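Local coordinates for protein tRNA (guanine(26)-N(2))-dimethyltransferase (Pyrococcus horikoshii, PDB 2DUL) that probably dimethylates the exocyclic N2 of guanine 26 in tRNAs, using S-adenosyl-L-methionine as the methyl donor, at residues 29-34 and 222-227; 86-91 and 97-102; 344-347 and 351-354. All blocks are in the same frame, centred on the assembly; numbering follows the deposited sequence.

Interaction 1. Residues 29-34 and 222-227; sequences NPRMAL and YKDHYF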
# COMPACT_ATOMS: atom_id res chain seq x y z
N ASN A 29 16.63 4.68 -3.28
CA ASN A 29 16.43 5.07 -1.90
C ASN A 29 16.51 3.83 -1.02
O ASN A 29 15.60 2.99 -1.02
CB ASN A 29 15.06 5.73 -1.73
CG ASN A 29 14.83 6.24 -0.32
OD1 ASN A 29 15.57 5.92 0.60
ND2 ASN A 29 13.78 7.04 -0.15
N PRO A 30 17.61 3.68 -0.25
CA PRO A 30 17.77 2.52 0.62
C PRO A 30 16.67 2.42 1.67
O PRO A 30 16.35 1.34 2.16
CB PRO A 30 19.16 2.75 1.24
CG PRO A 30 19.29 4.24 1.23
CD PRO A 30 18.74 4.62 -0.12
N ARG A 31 16.08 3.56 2.01
CA ARG A 31 15.00 3.58 3.00
C ARG A 31 13.80 2.80 2.47
O ARG A 31 12.94 2.38 3.25
CB ARG A 31 14.60 5.03 3.32
CG ARG A 31 15.71 5.86 3.98
CD ARG A 31 15.26 7.30 4.21
NE ARG A 31 14.19 7.40 5.20
CZ ARG A 31 14.37 7.34 6.52
NH1 ARG A 31 15.59 7.17 7.01
NH2 ARG A 31 13.34 7.44 7.34
N MET A 32 13.75 2.59 1.16
CA MET A 32 12.65 1.86 0.53
C MET A 32 12.89 0.35 0.49
O MET A 32 12.10 -0.39 -0.09
CB MET A 32 12.40 2.37 -0.88
CG MET A 32 11.77 3.75 -0.93
SD MET A 32 10.08 3.76 -0.28
CE MET A 32 9.16 4.02 -1.78
N ALA A 33 13.99 -0.09 1.10
CA ALA A 33 14.31 -1.51 1.14
C ALA A 33 13.26 -2.24 1.97
O ALA A 33 12.94 -3.40 1.69
CB ALA A 33 15.70 -1.72 1.74
N LEU A 34 12.74 -1.56 2.99
CA LEU A 34 11.71 -2.14 3.86
C LEU A 34 10.45 -2.40 3.02
O LEU A 34 9.84 -3.47 3.11
CB LEU A 34 11.36 -1.17 5.00
CG LEU A 34 10.13 -1.52 5.85
CD1 LEU A 34 10.36 -2.84 6.56
CD2 LEU A 34 9.86 -0.42 6.86
N TYR A 222 0.26 2.50 6.28
CA TYR A 222 0.98 3.76 6.20
C TYR A 222 2.33 3.56 6.87
O TYR A 222 2.42 2.88 7.89
CB TYR A 222 0.21 4.86 6.93
CG TYR A 222 1.02 6.13 7.11
CD1 TYR A 222 1.15 7.05 6.07
CD2 TYR A 222 1.72 6.37 8.30
CE1 TYR A 222 1.95 8.18 6.21
CE2 TYR A 222 2.53 7.49 8.44
CZ TYR A 222 2.64 8.39 7.39
OH TYR A 222 3.44 9.50 7.52
N LYS A 223 3.37 4.16 6.31
CA LYS A 223 4.71 4.05 6.88
C LYS A 223 5.63 5.15 6.40
O LYS A 223 5.85 5.31 5.20
CB LYS A 223 5.33 2.69 6.54
CG LYS A 223 6.67 2.42 7.23
CD LYS A 223 6.49 2.21 8.72
CE LYS A 223 7.77 1.73 9.38
NZ LYS A 223 8.82 2.78 9.41
N ASP A 224 6.16 5.91 7.35
CA ASP A 224 7.09 6.99 7.07
C ASP A 224 6.74 7.83 5.84
O ASP A 224 7.49 7.90 4.87
CB ASP A 224 8.50 6.42 6.90
CG ASP A 224 9.58 7.47 7.09
OD1 ASP A 224 10.76 7.18 6.78
OD2 ASP A 224 9.26 8.57 7.58
N HIS A 225 5.57 8.45 5.90
CA HIS A 225 5.09 9.33 4.84
C HIS A 225 4.80 8.72 3.47
O HIS A 225 4.89 9.41 2.45
CB HIS A 225 6.05 10.50 4.70
CG HIS A 225 6.21 11.29 5.97
ND1 HIS A 225 5.14 11.87 6.61
CD2 HIS A 225 7.29 11.56 6.73
CE1 HIS A 225 5.56 12.47 7.72
NE2 HIS A 225 6.86 12.29 7.81
N TYR A 226 4.47 7.44 3.43
CA TYR A 226 4.10 6.82 2.17
C TYR A 226 2.94 5.88 2.44
O TYR A 226 2.86 5.26 3.50
CB TYR A 226 5.30 6.12 1.49
CG TYR A 226 5.74 4.78 2.03
CD1 TYR A 226 4.95 3.64 1.85
CD2 TYR A 226 6.98 4.63 2.65
CE1 TYR A 226 5.40 2.38 2.27
CE2 TYR A 226 7.44 3.38 3.08
CZ TYR A 226 6.64 2.26 2.88
OH TYR A 226 7.09 1.01 3.27
N PHE A 227 2.03 5.81 1.48
CA PHE A 227 0.85 4.96 1.61
C PHE A 227 0.98 3.77 0.67
O PHE A 227 1.37 3.93 -0.49
CB PHE A 227 -0.40 5.79 1.27
CG PHE A 227 -0.53 7.04 2.10
CD1 PHE A 227 0.30 8.13 1.87
CD2 PHE A 227 -1.46 7.11 3.13
CE1 PHE A 227 0.21 9.29 2.65
CE2 PHE A 227 -1.57 8.26 3.92
CZ PHE A 227 -0.73 9.35 3.68

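Interaction 2. Residues 86-91 and 97-102; sequences LMKRNV and GELRES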
# COMPACT_ATOMS: atom_id res chain seq x y z
N LEU A 86 21.14 1.15 -16.93
CA LEU A 86 21.55 0.66 -15.62
C LEU A 86 20.80 -0.62 -15.25
O LEU A 86 21.35 -1.50 -14.59
CB LEU A 86 21.31 1.73 -14.56
CG LEU A 86 21.79 1.38 -13.15
CD1 LEU A 86 23.25 0.94 -13.19
CD2 LEU A 86 21.61 2.59 -12.23
N MET A 87 19.54 -0.71 -15.67
CA MET A 87 18.75 -1.90 -15.39
C MET A 87 19.38 -3.12 -16.06
O MET A 87 19.51 -4.17 -15.44
CB MET A 87 17.31 -1.69 -15.88
CG MET A 87 16.49 -0.76 -14.97
SD MET A 87 14.98 -0.08 -15.71
CE MET A 87 14.03 -1.51 -15.90
N LYS A 88 19.79 -2.98 -17.32
CA LYS A 88 20.43 -4.08 -18.03
C LYS A 88 21.71 -4.53 -17.32
O LYS A 88 21.97 -5.73 -17.17
CB LYS A 88 20.75 -3.67 -19.47
CG LYS A 88 19.54 -3.47 -20.37
CD LYS A 88 19.94 -3.18 -21.82
CE LYS A 88 20.72 -1.87 -21.95
NZ LYS A 88 21.17 -1.61 -23.35
N ARG A 89 22.50 -3.57 -16.87
CA ARG A 89 23.74 -3.88 -16.17
C ARG A 89 23.48 -4.62 -14.86
O ARG A 89 24.11 -5.64 -14.56
CB ARG A 89 24.53 -2.60 -15.88
CG ARG A 89 24.85 -1.78 -17.11
CD ARG A 89 25.81 -0.65 -16.78
NE ARG A 89 27.04 -1.17 -16.18
CZ ARG A 89 28.12 -0.43 -15.94
NH1 ARG A 89 29.20 -0.98 -15.40
NH2 ARG A 89 28.13 0.86 -16.26
N ASN A 90 22.55 -4.10 -14.06
CA ASN A 90 22.25 -4.73 -12.79
C ASN A 90 21.65 -6.11 -12.92
O ASN A 90 21.93 -6.99 -12.10
CB ASN A 90 21.34 -3.83 -11.95
CG ASN A 90 22.06 -2.60 -11.44
OD1 ASN A 90 23.27 -2.63 -11.21
ND2 ASN A 90 21.33 -1.50 -11.25
N VAL A 91 20.85 -6.33 -13.96
CA VAL A 91 20.26 -7.65 -14.16
C VAL A 91 21.38 -8.65 -14.45
O VAL A 91 21.40 -9.75 -13.89
CB VAL A 91 19.24 -7.64 -15.31
CG1 VAL A 91 18.90 -9.07 -15.73
CG2 VAL A 91 17.98 -6.93 -14.87
N GLY A 97 23.80 -15.75 -18.51
CA GLY A 97 23.05 -15.95 -19.74
C GLY A 97 23.19 -14.83 -20.74
O GLY A 97 23.97 -13.89 -20.57
N GLU A 98 22.41 -14.92 -21.81
CA GLU A 98 22.45 -13.91 -22.86
C GLU A 98 21.26 -12.96 -22.80
O GLU A 98 20.12 -13.36 -23.04
CB GLU A 98 22.49 -14.60 -24.24
CG GLU A 98 22.75 -13.65 -25.40
CD GLU A 98 24.15 -13.06 -25.38
OE1 GLU A 98 24.44 -12.19 -26.23
OE2 GLU A 98 24.95 -13.45 -24.50
N LEU A 99 21.52 -11.71 -22.45
CA LEU A 99 20.46 -10.70 -22.39
C LEU A 99 20.32 -10.18 -23.82
O LEU A 99 21.05 -9.28 -24.24
CB LEU A 99 20.87 -9.56 -21.45
CG LEU A 99 19.83 -8.46 -21.19
CD1 LEU A 99 18.63 -9.03 -20.46
CD2 LEU A 99 20.47 -7.35 -20.37
N ARG A 100 19.39 -10.77 -24.57
CA ARG A 100 19.17 -10.40 -25.96
C ARG A 100 18.38 -9.10 -26.08
O ARG A 100 17.23 -9.01 -25.63
CB ARG A 100 18.45 -11.53 -26.69
CG ARG A 100 18.35 -11.34 -28.19
CD ARG A 100 17.70 -12.54 -28.86
NE ARG A 100 17.69 -12.40 -30.31
CZ ARG A 100 16.99 -11.48 -30.97
NH1 ARG A 100 17.06 -11.43 -32.30
NH2 ARG A 100 16.22 -10.63 -30.31
N GLU A 101 18.98 -8.10 -26.71
CA GLU A 101 18.35 -6.79 -26.86
C GLU A 101 17.97 -6.42 -28.29
O GLU A 101 18.70 -6.69 -29.24
CB GLU A 101 19.25 -5.69 -26.30
CG GLU A 101 18.59 -4.32 -26.26
CD GLU A 101 19.53 -3.23 -25.81
OE1 GLU A 101 19.05 -2.11 -25.53
OE2 GLU A 101 20.76 -3.47 -25.75
N SER A 102 16.81 -5.77 -28.43
CA SER A 102 16.32 -5.32 -29.72
C SER A 102 15.25 -4.24 -29.56
O SER A 102 14.18 -4.49 -29.01
CB SER A 102 15.76 -6.50 -30.52
OG SER A 102 14.79 -7.21 -29.77

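Interaction 3. Residues 344-347 and 351-354; sequences ALRE and EATR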
# COMPACT_ATOMS: atom_id res chain seq x y z
N ALA A 344 -7.37 -1.22 30.44
CA ALA A 344 -8.66 -0.87 31.02
C ALA A 344 -9.82 -1.24 30.09
O ALA A 344 -10.84 -1.76 30.54
CB ALA A 344 -8.70 0.62 31.35
N LEU A 345 -9.66 -0.96 28.80
CA LEU A 345 -10.71 -1.27 27.83
C LEU A 345 -10.96 -2.77 27.74
O LEU A 345 -12.10 -3.23 27.71
CB LEU A 345 -10.34 -0.72 26.45
CG LEU A 345 -10.46 0.81 26.32
CD1 LEU A 345 -9.85 1.27 25.00
CD2 LEU A 345 -11.94 1.20 26.40
N ARG A 346 -9.87 -3.54 27.69
CA ARG A 346 -9.97 -4.99 27.61
C ARG A 346 -10.63 -5.55 28.86
O ARG A 346 -11.39 -6.51 28.79
CB ARG A 346 -8.58 -5.60 27.41
CG ARG A 346 -7.99 -5.31 26.03
CD ARG A 346 -6.56 -5.82 25.90
NE ARG A 346 -6.04 -5.59 24.56
CZ ARG A 346 -4.79 -5.84 24.18
NH1 ARG A 346 -3.91 -6.33 25.05
NH2 ARG A 346 -4.41 -5.58 22.94
N GLU A 347 -10.34 -4.95 30.01
CA GLU A 347 -10.94 -5.40 31.26
C GLU A 347 -12.44 -5.17 31.27
O GLU A 347 -13.19 -5.89 31.93
CB GLU A 347 -10.30 -4.70 32.46
CG GLU A 347 -9.01 -5.36 32.95
CD GLU A 347 -8.48 -4.74 34.23
OE1 GLU A 347 -9.27 -4.52 35.17
OE2 GLU A 347 -7.26 -4.48 34.30
N GLU A 351 -12.51 -4.85 22.68
CA GLU A 351 -11.30 -5.14 21.94
C GLU A 351 -10.56 -3.81 21.85
O GLU A 351 -11.18 -2.77 21.63
CB GLU A 351 -11.65 -5.63 20.54
CG GLU A 351 -12.34 -6.98 20.50
CD GLU A 351 -13.11 -7.19 19.21
OE1 GLU A 351 -14.17 -6.55 19.05
OE2 GLU A 351 -12.64 -7.97 18.36
N ALA A 352 -9.25 -3.84 22.04
CA ALA A 352 -8.45 -2.63 21.98
C ALA A 352 -7.00 -2.97 21.69
O ALA A 352 -6.42 -3.84 22.34
CB ALA A 352 -8.55 -1.87 23.29
N THR A 353 -6.42 -2.28 20.71
CA THR A 353 -5.03 -2.52 20.34
C THR A 353 -4.38 -1.20 19.92
O THR A 353 -5.06 -0.19 19.73
CB THR A 353 -4.89 -3.46 19.12
OG1 THR A 353 -5.36 -2.78 17.95
CG2 THR A 353 -5.71 -4.73 19.33
N ARG A 354 -3.06 -1.23 19.80
CA ARG A 354 -2.32 -0.06 19.34
C ARG A 354 -2.48 -0.12 17.82
O ARG A 354 -2.97 -1.12 17.29
CB ARG A 354 -0.84 -0.19 19.71
CG ARG A 354 -0.55 -0.09 21.20
CD ARG A 354 0.87 -0.56 21.50
NE ARG A 354 1.20 -0.48 22.92
CZ ARG A 354 1.54 0.64 23.55
NH1 ARG A 354 1.82 0.62 24.85
NH2 ARG A 354 1.64 1.78 22.88
O HOH W 1 -8.26 -6.86 22.45

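Interaction 1. Residues 29-34 and 222-227
The Tyr-226 ring is approached from both sides of its plane: Lys-223 CB lies 3.9 Å above one face, offset toward the rim, while Met-32 comes in obliquely from the other side, a Met-aromatic contact with SD 4.3 Å from Tyr-226 CE2. The sulfur stands 31° off the ring normal. The second flat group, the Arg-31 guanidinium, is met at its edge, NH2 donating to Asp-224 OD1 at 2.7 Å in a salt bridge. OD1 is used on its syn side, the donor tilted slightly out of the carboxylate plane, yet the two planes are turned 73° apart and a single nitrogen makes the bond. Asp-224 and His-225, both in left-handed backbone conformations, form the tight turn of the β-hairpin joining strands 213-223 and 226-235, at one edge of the main sheet of this class I-like methyltransferase. The facing segment leads into helix 33-46, and the Met-32 side chain comes within about 4 Å, nearest atoms, of that of Arg-36, predicted to bind S-adenosyl-L-methionine. With CG anti to the backbone N (chi1 170°), Leu-34 reaches toward the hairpin, and its CD2 rests 3.9 Å from Lys-223 CE, the two side chains crossing at about a right angle.

Interaction 2. Residues 86-91 and 97-102
Lys-88 reaches from the helix toward the other segment and meets two side chains, Leu-99 and Glu-101, crossing each at about a right angle. Its base is apolar: Leu-99 CD2 lies 3.8 Å from Lys-88 CB and 4.0 Å from CG, so one methyl abuts the start of the lysine chain. Farther out, the bend at chi3 (-64°) turns the chain, and NZ faces the Glu-101 carboxylate, 3.1 Å from OE1 and 3.1 Å from OE2. The ammonium thus straddles both oxygens; each hydrogen bond is weak, and the salt bridge is shared rather than directed at one oxygen. Glu-101 is extended beyond CG, which carries its carboxylate across to the helix. That carboxylate has a stronger partner in the Tyr-84 hydroxyl, which meets OE1, while NZ also forms a salt bridge with Glu-85, one turn back on the helix. Leu-99 further touches Ala-106 and Leu-108 of the neighbouring strand, and Lys-88 also touches Ile-116 of strand 113-118. The arrangement is that of a Rossmann-like α/β methyltransferase fold at its margin: helix 81-94 flanks the parallel strands 73-78 and 113-118 and, through Lys-88, reaches the outermost strand 100-101.

Interaction 3. Residues 344-347 and 351-354
Arg-346, on helix 338-347, grips the carbonyl oxygen of Ala-352 on strand 352-355. The order of elements, short strand 322-323, helices 324-331 and 338-347, then the antiparallel strands 352-355 and 361-364, is consistent with a winged-helix fold. Two nitrogens serve one acceptor: NE lies 2.9 Å and NH2 2.7 Å from Ala-352 O, side-on. Both approach in the carbonyl plane, but the N-H angles of 133° and 135° are bent, as expected when a forked pair of donors shares one oxygen. The arginine chain, extended from CG to NE, reaches across to the strand to make this pair of bonds. The backbone of Thr-353 bonds to Lys-363 of strand 361-364, and that of Glu-351 to Ser-365 just beyond it. A water takes the neighbouring N-H, 3.2 Å from Ala-352 N, and also accepts weakly from Arg-346 NE. Beside this polar grip Ala-352 CB touches Leu-345 CD1 at 3.8 Å; Leu-345 also touches Phe-371 and Thr-364, and Thr-364 meets Ala-352 as well. The Thr-353 hydroxyl is satisfied twice: OG1 donates to Arg-354 O at 3.0 Å and accepts from Leu-316 N. A valine at Thr-353 would remove the hydroxyl and would probably leave Leu-316 N without its acceptor, loosening the tie between that loop and the strand. The threonine methyl serves the contact instead: Thr-353 CG2 sits at the edge of the Arg-346 guanidinium, in its plane, 3.9 Å from NH2.

How the interactions relate
Interactions 1 and 2 belong to the same mixed sheet but to its two far edges, the hairpin 213-223/226-235 and strand 100-101, with centres about 28 Å apart. Interaction 3 holds a separate three-stranded sheet to its helix; its centre lies about 54 Å from that of interaction 2, on the other side of the molecule. Interaction 1, nearest the middle of the chain, combines buried aromatic and aliphatic groups with one exposed salt bridge, and one of its touching residues, Met-32, lies beside predicted cofactor-binding residues. Interaction 2 is a surface contact in which charge and aliphatic chain share one lysine. Interaction 3, partly buried, differs in using an arginine on a backbone carbonyl, without a charged partner across the contact.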